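Local coordinates for protein terminase, large subunit (Bacillus phage spp1, PDB 2WBN) that cuts the viral genome through this two-metal nuclease domain to start and end packaging, while the whole protein also drives DNA into empty capsids by ATP hydrolysis, at residues A[41-44]-A[45-49]; A[119-122]-A[123-127]; A[158-161]-A[162-165]. All coordinates share one frame; numbering follows the deposited sequence.

Contact 1: residues A[41-44]-A[45-49]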
ATOM      1  N   THR A  41      -3.580  -5.170 -17.891  1.00 48.12           N
ATOM      2  CA  THR A  41      -3.459  -4.449 -19.171  1.00 48.10           C
ATOM      3  C   THR A  41      -3.760  -2.955 -19.022  1.00 49.07           C
ATOM      4  O   THR A  41      -4.394  -2.499 -18.057  1.00 48.87           O
ATOM      5  CB  THR A  41      -4.400  -5.012 -20.275  1.00 48.21           C
ATOM      6  OG1 THR A  41      -5.760  -4.870 -19.858  1.00 46.89           O
ATOM      7  CG2 THR A  41      -4.102  -6.492 -20.594  1.00 47.23           C
ATOM      8  N   ASP A  42      -3.290  -2.191 -19.994  1.00 49.97           N
ATOM      9  CA  ASP A  42      -3.598  -0.765 -20.070  1.00 50.88           C
ATOM     10  C   ASP A  42      -5.115  -0.516 -20.088  1.00 50.96           C
ATOM     11  O   ASP A  42      -5.612   0.407 -19.435  1.00 51.26           O
ATOM     12  CB  ASP A  42      -2.960  -0.180 -21.329  1.00 51.35           C
ATOM     13  CG  ASP A  42      -1.500   0.205 -21.131  1.00 52.46           C
ATOM     14  OD1 ASP A  42      -0.909  -0.057 -20.051  1.00 53.32           O
ATOM     15  OD2 ASP A  42      -0.936   0.775 -22.091  1.00 55.65           O
ATOM     16  N   ALA A  43      -5.835  -1.370 -20.807  1.00 51.38           N
ATOM     17  CA  ALA A  43      -7.287  -1.273 -20.931  1.00 51.64           C
ATOM     18  C   ALA A  43      -7.963  -1.467 -19.588  1.00 51.84           C
ATOM     19  O   ALA A  43      -8.921  -0.766 -19.268  1.00 51.62           O
ATOM     20  CB  ALA A  43      -7.798  -2.293 -21.937  1.00 52.02           C
ATOM     21  N   GLU A  44      -7.455  -2.409 -18.799  1.00 51.99           N
ATOM     22  CA  GLU A  44      -7.971  -2.655 -17.462  1.00 52.57           C
ATOM     23  C   GLU A  44      -7.770  -1.460 -16.541  1.00 52.28           C
ATOM     24  O   GLU A  44      -8.684  -1.072 -15.824  1.00 52.18           O
ATOM     25  CB  GLU A  44      -7.283  -3.860 -16.831  1.00 53.01           C
ATOM     26  CG  GLU A  44      -7.650  -5.196 -17.422  1.00 55.56           C
ATOM     27  CD  GLU A  44      -6.932  -6.296 -16.690  1.00 58.90           C
ATOM     28  OE1 GLU A  44      -7.420  -6.702 -15.612  1.00 62.29           O
ATOM     29  OE2 GLU A  44      -5.851  -6.706 -17.158  1.00 59.76           O
ATOM     30  N   VAL A  45      -6.562  -0.903 -16.547  1.00 52.24           N
ATOM     31  CA  VAL A  45      -6.249   0.272 -15.739  1.00 52.04           C
ATOM     32  C   VAL A  45      -7.181   1.401 -16.147  1.00 52.33           C
ATOM     33  O   VAL A  45      -7.621   2.172 -15.315  1.00 52.82           O
ATOM     34  CB  VAL A  45      -4.769   0.712 -15.897  1.00 51.92           C
ATOM     35  CG1 VAL A  45      -4.529   2.073 -15.241  1.00 51.53           C
ATOM     36  CG2 VAL A  45      -3.824  -0.353 -15.310  1.00 51.34           C
ATOM     37  N   ALA A  46      -7.505   1.476 -17.430  1.00 53.17           N
ATOM     38  CA  ALA A  46      -8.447   2.478 -17.909  1.00 53.27           C
ATOM     39  C   ALA A  46      -9.845   2.354 -17.263  1.00 53.81           C
ATOM     40  O   ALA A  46     -10.472   3.370 -17.004  1.00 53.99           O
ATOM     41  CB  ALA A  46      -8.540   2.421 -19.410  1.00 53.53           C
ATOM     42  N   ARG A  47     -10.309   1.130 -16.981  1.00 54.33           N
ATOM     43  CA  ARG A  47     -11.656   0.893 -16.411  1.00 54.73           C
ATOM     44  C   ARG A  47     -11.735   0.937 -14.891  1.00 54.69           C
ATOM     45  O   ARG A  47     -12.797   1.232 -14.347  1.00 54.19           O
ATOM     46  CB  ARG A  47     -12.211  -0.476 -16.818  1.00 54.98           C
ATOM     47  CG  ARG A  47     -12.262  -0.750 -18.294  1.00 56.52           C
ATOM     48  CD  ARG A  47     -13.046  -2.032 -18.593  1.00 58.76           C
ATOM     49  NE  ARG A  47     -12.247  -2.944 -19.419  1.00 60.27           N
ATOM     50  CZ  ARG A  47     -11.612  -4.032 -18.984  1.00 60.70           C
ATOM     51  NH1 ARG A  47     -11.699  -4.420 -17.716  1.00 61.04           N
ATOM     52  NH2 ARG A  47     -10.899  -4.762 -19.841  1.00 61.81           N
ATOM     53  N   PHE A  48     -10.652   0.585 -14.203  1.00 54.90           N
ATOM     54  CA  PHE A  48     -10.688   0.513 -12.745  1.00 55.09           C
ATOM     55  C   PHE A  48     -11.223   1.812 -12.175  1.00 55.14           C
ATOM     56  O   PHE A  48     -10.732   2.896 -12.512  1.00 55.71           O
ATOM     57  CB  PHE A  48      -9.298   0.263 -12.147  1.00 55.80           C
ATOM     58  CG  PHE A  48      -8.713  -1.098 -12.456  1.00 56.33           C
ATOM     59  CD1 PHE A  48      -9.516  -2.213 -12.643  1.00 57.62           C
ATOM     60  CD2 PHE A  48      -7.332  -1.262 -12.513  1.00 58.18           C
ATOM     61  CE1 PHE A  48      -8.954  -3.465 -12.918  1.00 58.42           C
ATOM     62  CE2 PHE A  48      -6.769  -2.512 -12.791  1.00 57.05           C
ATOM     63  CZ  PHE A  48      -7.589  -3.611 -12.988  1.00 57.38           C
ATOM     64  N   ASP A  49     -12.219   1.708 -11.304  1.00 54.64           N
ATOM     65  CA  ASP A  49     -12.859   2.904 -10.758  1.00 54.74           C
ATOM     66  C   ASP A  49     -13.283   2.754  -9.290  1.00 53.59           C
ATOM     67  O   ASP A  49     -14.216   3.405  -8.836  1.00 54.01           O
ATOM     68  CB  ASP A  49     -14.047   3.302 -11.647  1.00 55.03           C
ATOM     69  CG  ASP A  49     -14.069   4.798 -11.959  1.00 57.04           C
ATOM     70  OD1 ASP A  49     -13.258   5.562 -11.368  1.00 60.13           O
ATOM     71  OD2 ASP A  49     -14.891   5.206 -12.804  1.00 57.90           O
TER

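Contact 2: residues A[119-122]-A[123-127]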
ATOM      1  N   ASP A 119       0.027  17.658   6.834  1.00 43.64           N
ATOM      2  CA  ASP A 119      -0.270  19.097   6.732  1.00 44.87           C
ATOM      3  C   ASP A 119       0.510  19.697   5.554  1.00 44.85           C
ATOM      4  O   ASP A 119      -0.055  20.397   4.728  1.00 45.51           O
ATOM      5  CB  ASP A 119       0.142  19.831   8.014  1.00 45.03           C
ATOM      6  CG  ASP A 119      -0.771  19.538   9.220  1.00 47.19           C
ATOM      7  OD1 ASP A 119      -1.913  19.070   9.060  1.00 50.90           O
ATOM      8  OD2 ASP A 119      -0.334  19.813  10.356  1.00 48.29           O
ATOM      9  N   ALA A 120       1.810  19.410   5.492  1.00 45.04           N
ATOM     10  CA  ALA A 120       2.681  19.885   4.409  1.00 45.14           C
ATOM     11  C   ALA A 120       2.156  19.543   3.011  1.00 45.18           C
ATOM     12  O   ALA A 120       2.081  20.414   2.146  1.00 44.46           O
ATOM     13  CB  ALA A 120       4.097  19.325   4.575  1.00 45.00           C
ATOM     14  N   LEU A 121       1.804  18.279   2.794  1.00 45.53           N
ATOM     15  CA  LEU A 121       1.281  17.861   1.485  1.00 46.50           C
ATOM     16  C   LEU A 121      -0.012  18.598   1.127  1.00 47.05           C
ATOM     17  O   LEU A 121      -0.227  18.923  -0.040  1.00 46.20           O
ATOM     18  CB  LEU A 121       1.060  16.346   1.416  1.00 46.32           C
ATOM     19  CG  LEU A 121       2.303  15.478   1.170  1.00 46.93           C
ATOM     20  CD1 LEU A 121       1.928  14.014   1.342  1.00 48.98           C
ATOM     21  CD2 LEU A 121       2.921  15.706  -0.217  1.00 48.32           C
ATOM     22  N   LYS A 122      -0.855  18.844   2.133  1.00 48.09           N
ATOM     23  CA  LYS A 122      -2.114  19.591   1.966  1.00 49.24           C
ATOM     24  C   LYS A 122      -1.882  21.077   1.699  1.00 49.63           C
ATOM     25  O   LYS A 122      -2.318  21.616   0.682  1.00 50.07           O
ATOM     26  CB  LYS A 122      -2.993  19.481   3.226  1.00 49.60           C
ATOM     27  CG  LYS A 122      -4.137  18.481   3.160  1.00 51.21           C
ATOM     28  CD  LYS A 122      -4.950  18.499   4.463  1.00 52.40           C
ATOM     29  CE  LYS A 122      -6.397  18.064   4.257  1.00 53.02           C
ATOM     30  NZ  LYS A 122      -7.247  19.138   3.659  1.00 51.82           N
ATOM     31  N   LEU A 123      -1.211  21.739   2.634  1.00 49.81           N
ATOM     32  CA  LEU A 123      -1.175  23.195   2.650  1.00 49.82           C
ATOM     33  C   LEU A 123      -0.019  23.743   1.819  1.00 50.41           C
ATOM     34  O   LEU A 123      -0.079  24.866   1.354  1.00 50.53           O
ATOM     35  CB  LEU A 123      -1.092  23.702   4.095  1.00 49.98           C
ATOM     36  CG  LEU A 123      -2.139  23.125   5.066  1.00 49.26           C
ATOM     37  CD1 LEU A 123      -1.936  23.698   6.445  1.00 49.14           C
ATOM     38  CD2 LEU A 123      -3.571  23.366   4.583  1.00 50.08           C
ATOM     39  N   GLU A 124       1.038  22.959   1.629  1.00 51.05           N
ATOM     40  CA  GLU A 124       2.196  23.435   0.867  1.00 51.58           C
ATOM     41  C   GLU A 124       2.194  22.925  -0.563  1.00 51.34           C
ATOM     42  O   GLU A 124       2.583  23.649  -1.468  1.00 51.08           O
ATOM     43  CB  GLU A 124       3.511  23.050   1.534  1.00 51.95           C
ATOM     44  CG  GLU A 124       4.677  23.919   1.068  1.00 54.74           C
ATOM     45  CD  GLU A 124       6.043  23.329   1.386  1.00 57.76           C
ATOM     46  OE1 GLU A 124       6.163  22.562   2.374  1.00 58.94           O
ATOM     47  OE2 GLU A 124       7.001  23.647   0.641  1.00 59.64           O
ATOM     48  N   HIS A 125       1.752  21.686  -0.766  1.00 51.29           N
ATOM     49  CA  HIS A 125       1.851  21.037  -2.071  1.00 51.61           C
ATOM     50  C   HIS A 125       0.505  20.790  -2.754  1.00 52.03           C
ATOM     51  O   HIS A 125       0.457  20.185  -3.818  1.00 52.59           O
ATOM     52  CB  HIS A 125       2.633  19.726  -1.923  1.00 51.30           C
ATOM     53  CG  HIS A 125       3.970  19.907  -1.280  1.00 50.94           C
ATOM     54  ND1 HIS A 125       4.966  20.668  -1.848  1.00 51.95           N
ATOM     55  CD2 HIS A 125       4.464  19.463  -0.100  1.00 50.57           C
ATOM     56  CE1 HIS A 125       6.024  20.668  -1.059  1.00 51.34           C
ATOM     57  NE2 HIS A 125       5.748  19.943   0.008  1.00 50.77           N
ATOM     58  N   GLY A 126      -0.585  21.234  -2.138  1.00 52.41           N
ATOM     59  CA  GLY A 126      -1.912  21.174  -2.761  1.00 52.53           C
ATOM     60  C   GLY A 126      -2.522  19.793  -2.961  1.00 52.71           C
ATOM     61  O   GLY A 126      -3.392  19.619  -3.825  1.00 52.49           O
ATOM     62  N   ILE A 127      -2.087  18.811  -2.172  1.00 52.22           N
ATOM     63  CA  ILE A 127      -2.718  17.487  -2.201  1.00 52.51           C
ATOM     64  C   ILE A 127      -3.846  17.500  -1.168  1.00 52.86           C
ATOM     65  O   ILE A 127      -3.647  17.184   0.002  1.00 52.45           O
ATOM     66  CB  ILE A 127      -1.703  16.350  -1.930  1.00 52.14           C
ATOM     67  CG1 ILE A 127      -0.502  16.474  -2.876  1.00 52.04           C
ATOM     68  CG2 ILE A 127      -2.376  14.977  -2.081  1.00 51.77           C
ATOM     69  CD1 ILE A 127      -0.841  16.260  -4.350  1.00 52.13           C
TER

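Contact 3: residues A[158-161]-A[162-165]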
ATOM      1  N   LEU A 158       5.651  -5.313 -13.943  1.00 46.42           N
ATOM      2  CA  LEU A 158       5.988  -4.265 -14.903  1.00 45.74           C
ATOM      3  C   LEU A 158       5.505  -2.885 -14.457  1.00 46.05           C
ATOM      4  O   LEU A 158       6.105  -1.871 -14.822  1.00 45.72           O
ATOM      5  CB  LEU A 158       5.410  -4.614 -16.286  1.00 46.57           C
ATOM      6  CG  LEU A 158       5.953  -5.882 -16.929  1.00 46.91           C
ATOM      7  CD1 LEU A 158       5.355  -6.111 -18.351  1.00 47.80           C
ATOM      8  CD2 LEU A 158       7.464  -5.812 -17.017  1.00 47.90           C
ATOM      9  N   ARG A 159       4.431  -2.851 -13.665  1.00 45.26           N
ATOM     10  CA  ARG A 159       3.843  -1.612 -13.170  1.00 45.41           C
ATOM     11  C   ARG A 159       4.307  -1.292 -11.780  1.00 44.94           C
ATOM     12  O   ARG A 159       4.603  -0.127 -11.484  1.00 45.51           O
ATOM     13  CB  ARG A 159       2.318  -1.725 -13.124  1.00 45.06           C
ATOM     14  CG  ARG A 159       1.707  -2.017 -14.445  1.00 45.46           C
ATOM     15  CD  ARG A 159       0.190  -2.190 -14.387  1.00 44.67           C
ATOM     16  NE  ARG A 159      -0.283  -2.522 -15.719  1.00 45.94           N
ATOM     17  CZ  ARG A 159      -0.551  -1.632 -16.674  1.00 47.86           C
ATOM     18  NH1 ARG A 159      -0.443  -0.324 -16.448  1.00 47.27           N
ATOM     19  NH2 ARG A 159      -0.937  -2.059 -17.863  1.00 47.99           N
ATOM     20  N   THR A 160       4.326  -2.303 -10.905  1.00 44.40           N
ATOM     21  CA  THR A 160       4.614  -2.056  -9.477  1.00 44.90           C
ATOM     22  C   THR A 160       5.650  -3.035  -8.954  1.00 44.20           C
ATOM     23  O   THR A 160       5.302  -3.980  -8.234  1.00 44.44           O
ATOM     24  CB  THR A 160       3.345  -2.107  -8.600  1.00 45.40           C
ATOM     25  OG1 THR A 160       2.703  -3.387  -8.703  1.00 45.81           O
ATOM     26  CG2 THR A 160       2.345  -0.995  -9.009  1.00 44.87           C
ATOM     27  N   PRO A 161       6.920  -2.841  -9.343  1.00 44.43           N
ATOM     28  CA  PRO A 161       7.964  -3.843  -9.003  1.00 43.49           C
ATOM     29  C   PRO A 161       8.256  -3.961  -7.514  1.00 43.37           C
ATOM     30  O   PRO A 161       8.596  -5.051  -7.047  1.00 41.20           O
ATOM     31  CB  PRO A 161       9.201  -3.354  -9.752  1.00 43.74           C
ATOM     32  CG  PRO A 161       8.949  -1.921 -10.049  1.00 44.45           C
ATOM     33  CD  PRO A 161       7.457  -1.785 -10.212  1.00 44.20           C
ATOM     34  N   ASN A 162       8.123  -2.853  -6.782  1.00 43.29           N
ATOM     35  CA  ASN A 162       8.360  -2.881  -5.348  1.00 43.64           C
ATOM     36  C   ASN A 162       7.276  -3.642  -4.585  1.00 42.90           C
ATOM     37  O   ASN A 162       7.583  -4.499  -3.745  1.00 43.05           O
ATOM     38  CB  ASN A 162       8.490  -1.445  -4.781  1.00 43.89           C
ATOM     39  CG  ASN A 162       9.761  -0.757  -5.227  1.00 45.39           C
ATOM     40  OD1 ASN A 162      10.845  -1.135  -4.794  1.00 48.72           O
ATOM     41  ND2 ASN A 162       9.642   0.253  -6.095  1.00 46.19           N
ATOM     42  N   ILE A 163       6.023  -3.340  -4.873  1.00 42.64           N
ATOM     43  CA  ILE A 163       4.888  -4.105  -4.337  1.00 43.38           C
ATOM     44  C   ILE A 163       5.057  -5.606  -4.638  1.00 43.24           C
ATOM     45  O   ILE A 163       4.939  -6.446  -3.740  1.00 43.04           O
ATOM     46  CB  ILE A 163       3.529  -3.608  -4.910  1.00 43.41           C
ATOM     47  CG1 ILE A 163       3.180  -2.218  -4.384  1.00 44.56           C
ATOM     48  CG2 ILE A 163       2.375  -4.567  -4.525  1.00 44.28           C
ATOM     49  CD1 ILE A 163       2.010  -1.547  -5.105  1.00 44.04           C
ATOM     50  N   ALA A 164       5.373  -5.932  -5.890  1.00 43.12           N
ATOM     51  CA  ALA A 164       5.616  -7.324  -6.288  1.00 42.77           C
ATOM     52  C   ALA A 164       6.701  -8.000  -5.435  1.00 43.23           C
ATOM     53  O   ALA A 164       6.477  -9.068  -4.901  1.00 44.40           O
ATOM     54  CB  ALA A 164       5.973  -7.427  -7.801  1.00 42.77           C
ATOM     55  N   ARG A 165       7.854  -7.350  -5.276  1.00 43.18           N
ATOM     56  CA  ARG A 165       8.960  -7.898  -4.521  1.00 43.32           C
ATOM     57  C   ARG A 165       8.603  -8.065  -3.040  1.00 43.04           C
ATOM     58  O   ARG A 165       8.827  -9.119  -2.458  1.00 42.60           O
ATOM     59  CB  ARG A 165      10.204  -7.015  -4.650  1.00 43.46           C
ATOM     60  CG  ARG A 165      11.442  -7.622  -3.955  1.00 45.31           C
ATOM     61  CD  ARG A 165      12.686  -6.739  -4.038  1.00 47.78           C
ATOM     62  NE  ARG A 165      12.357  -5.342  -3.809  1.00 48.01           N
ATOM     63  CZ  ARG A 165      12.161  -4.787  -2.626  1.00 50.78           C
ATOM     64  NH1 ARG A 165      11.833  -3.504  -2.576  1.00 53.48           N
ATOM     65  NH2 ARG A 165      12.274  -5.498  -1.492  1.00 49.62           N
TER
HETATM   66  O   HOH W   1      11.786  -4.156  -6.275  1.00 63.65           O

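Contact 1: residues A[41-44]-A[45-49]
The ring of Phe-48 lies under the backbone carbonyl of Glu-44, whose O sits 3.3 Å above the ring plane, over its centre. The side chains of the two residues run alongside each other in the same direction, Glu-44 CB reaching Phe-48 CZ at 3.9 Å, with carboxylate and ring planes 68° apart. On Phe-48, CG stands beside the backbone N (chi1 -67°), which turns the ring back under the last turn. Glu-44 O itself takes two N-H groups: Phe-48 N at 3.0 Å, nearly in line with the C=O, and Arg-47 N from well above the carbonyl plane. Arg-47 folds back at chi3 (-127°), which leaves Ala-43 O and Glu-44 CA over the rim of one guanidinium face; its charged end stays 5.3 Å from the carboxylate, measured from Arg-47 NH1 to Glu-44 OE1. This is the short helix 42-47, opened by a capping box: Thr-41 OG1 accepts from Glu-44 N at 3.2 Å, and Glu-44 OE2 accepts from Thr-41 N at 2.8 Å in a nearly straight bond from above the carboxylate plane. Thus the carboxylate is held at the N-terminal end of the helix, a position that probably favours its negative charge. Val-45 puts CG2 3.5 Å from Thr-41 O and packs on Ile-40 and on Ile-81 of strand 77-86. Farther out, Phe-48 stacks with His-70, and Asp-42 OD1 forms a salt bridge with Arg-159.

Contact 2: residues A[119-122]-A[123-127]
His-125 and Leu-121 meet near the end of helix 115-124, with the CD2 atoms of their side chains 4.1 Å apart. The imidazole has CG beside its backbone N (chi1 -54°), bringing one edge in plane with Leu-121 CA, while CB of its neighbour Glu-124 lies over the centre of one face. Leu-121 packs CB against Ile-127 CB at 4.3 Å, and its side chain reaches Ile-130 of the next strand. The side chain of Ile-127 leads to Ala-95 and Val-98 of helix 91-100. Lys-122 has an unusual chi1 of -101°, and its CG passes 3.4 Å from Ile-127 O; NZ makes a weak hydrogen bond with Asn-128 O. Leu-123 lays CG 3.4 Å from Asp-119 O, the carbonyl that its own N meets nearly end-on. The helix widens into a pi-type turn: Ala-120 O accepts from both Glu-124 N and His-125 N, the latter at 3.2 Å. Gly-126, with positive phi (68°), ends the helix, and Ile-127 N closes on Leu-121 O at 2.8 Å. The carbonyls of Asp-119, Ala-120 and Leu-121 are each met by backbone N-H groups, that of Lys-122 by a weak bond from Gly-126 N. Buried Ile-127 O has no conventional partner and receives a CA-H...O contact from Lys-122 CA at 3.5 Å, so its burial is probably only weakly compensated.

Contact 3: residues A[158-161]-A[162-165]
Ile-163 sets CD1 against Thr-160 CB at 3.8 Å, and the two side chains cross at a slant in the buried half of this helix start. Thr-160 OG1, lodged between the backbone N and the carbonyl carbon (chi1 59°), faces Ile-163 CB at 3.9 Å; although Thr-160 is the N-cap residue, its hydroxyl makes no capping bond. The first turn finds acceptors elsewhere, since the Glu-83 carboxylate on strand 77-86 takes the backbone N-H groups of Asn-162 and Ile-163, one on each oxygen. A carboxylate at this helix end is probably stabilised by the dipole. Thr-160 O receives Ala-164 N at 3.1 Å in a nearly straight bond (167°), and Ala-164 CB tucks in 3.5 Å from the same oxygen. Ile-155 receives Thr-160, Ile-163 and Ala-164.

The outward side is polar and much looser. Arg-165 starts with CG opposite its backbone N and bends at chi3 (42°), swinging the guanidinium back along the helix; Asn-162 OD1 lies in its plane at the edge, weakly bonded to Arg-165 NH1 at 3.4 Å. A water also lies in that plane and accepts from Arg-165 NE at 2.8 Å; its links to Pro-161 O and Asn-162 OD1 are weak. Backbone pairing is firmer, with Arg-165 N on Pro-161 O at 3.0 Å. Pro-161 occupies the first helical position, where lacking an N-H costs no helical hydrogen bond. Helix 161-169 begins here against the central sheet of the RNase H-like nuclease domain, and the Arg-165 side chain comes within about 6 Å of that of the manganese ligand His-190.

In the fold
The contacts follow one another along the chain: contact 1 takes in the whole short helix 42-47, contact 2 closes helix 115-124 and contact 3 opens helix 161-169. Contacts 1 and 3 are neighbours, their centres 17 Å apart, joined by the salt bridge from Asp-42 OD1 to Arg-159 NH2 at 3.0 Å; both also pack on strand 77-86. Contact 2 lies 27 to 28 Å from the other two, centre to centre, in the beta-alpha-beta unit of strands 108-110 and 130-132, the latter at the sheet edge. The shared mixed sheet carries Asp-56, with Asp-111 just beyond strand 108-110; contacts 2 and 3 come nearer the metal ligands, whereas contact 1 lies away from them.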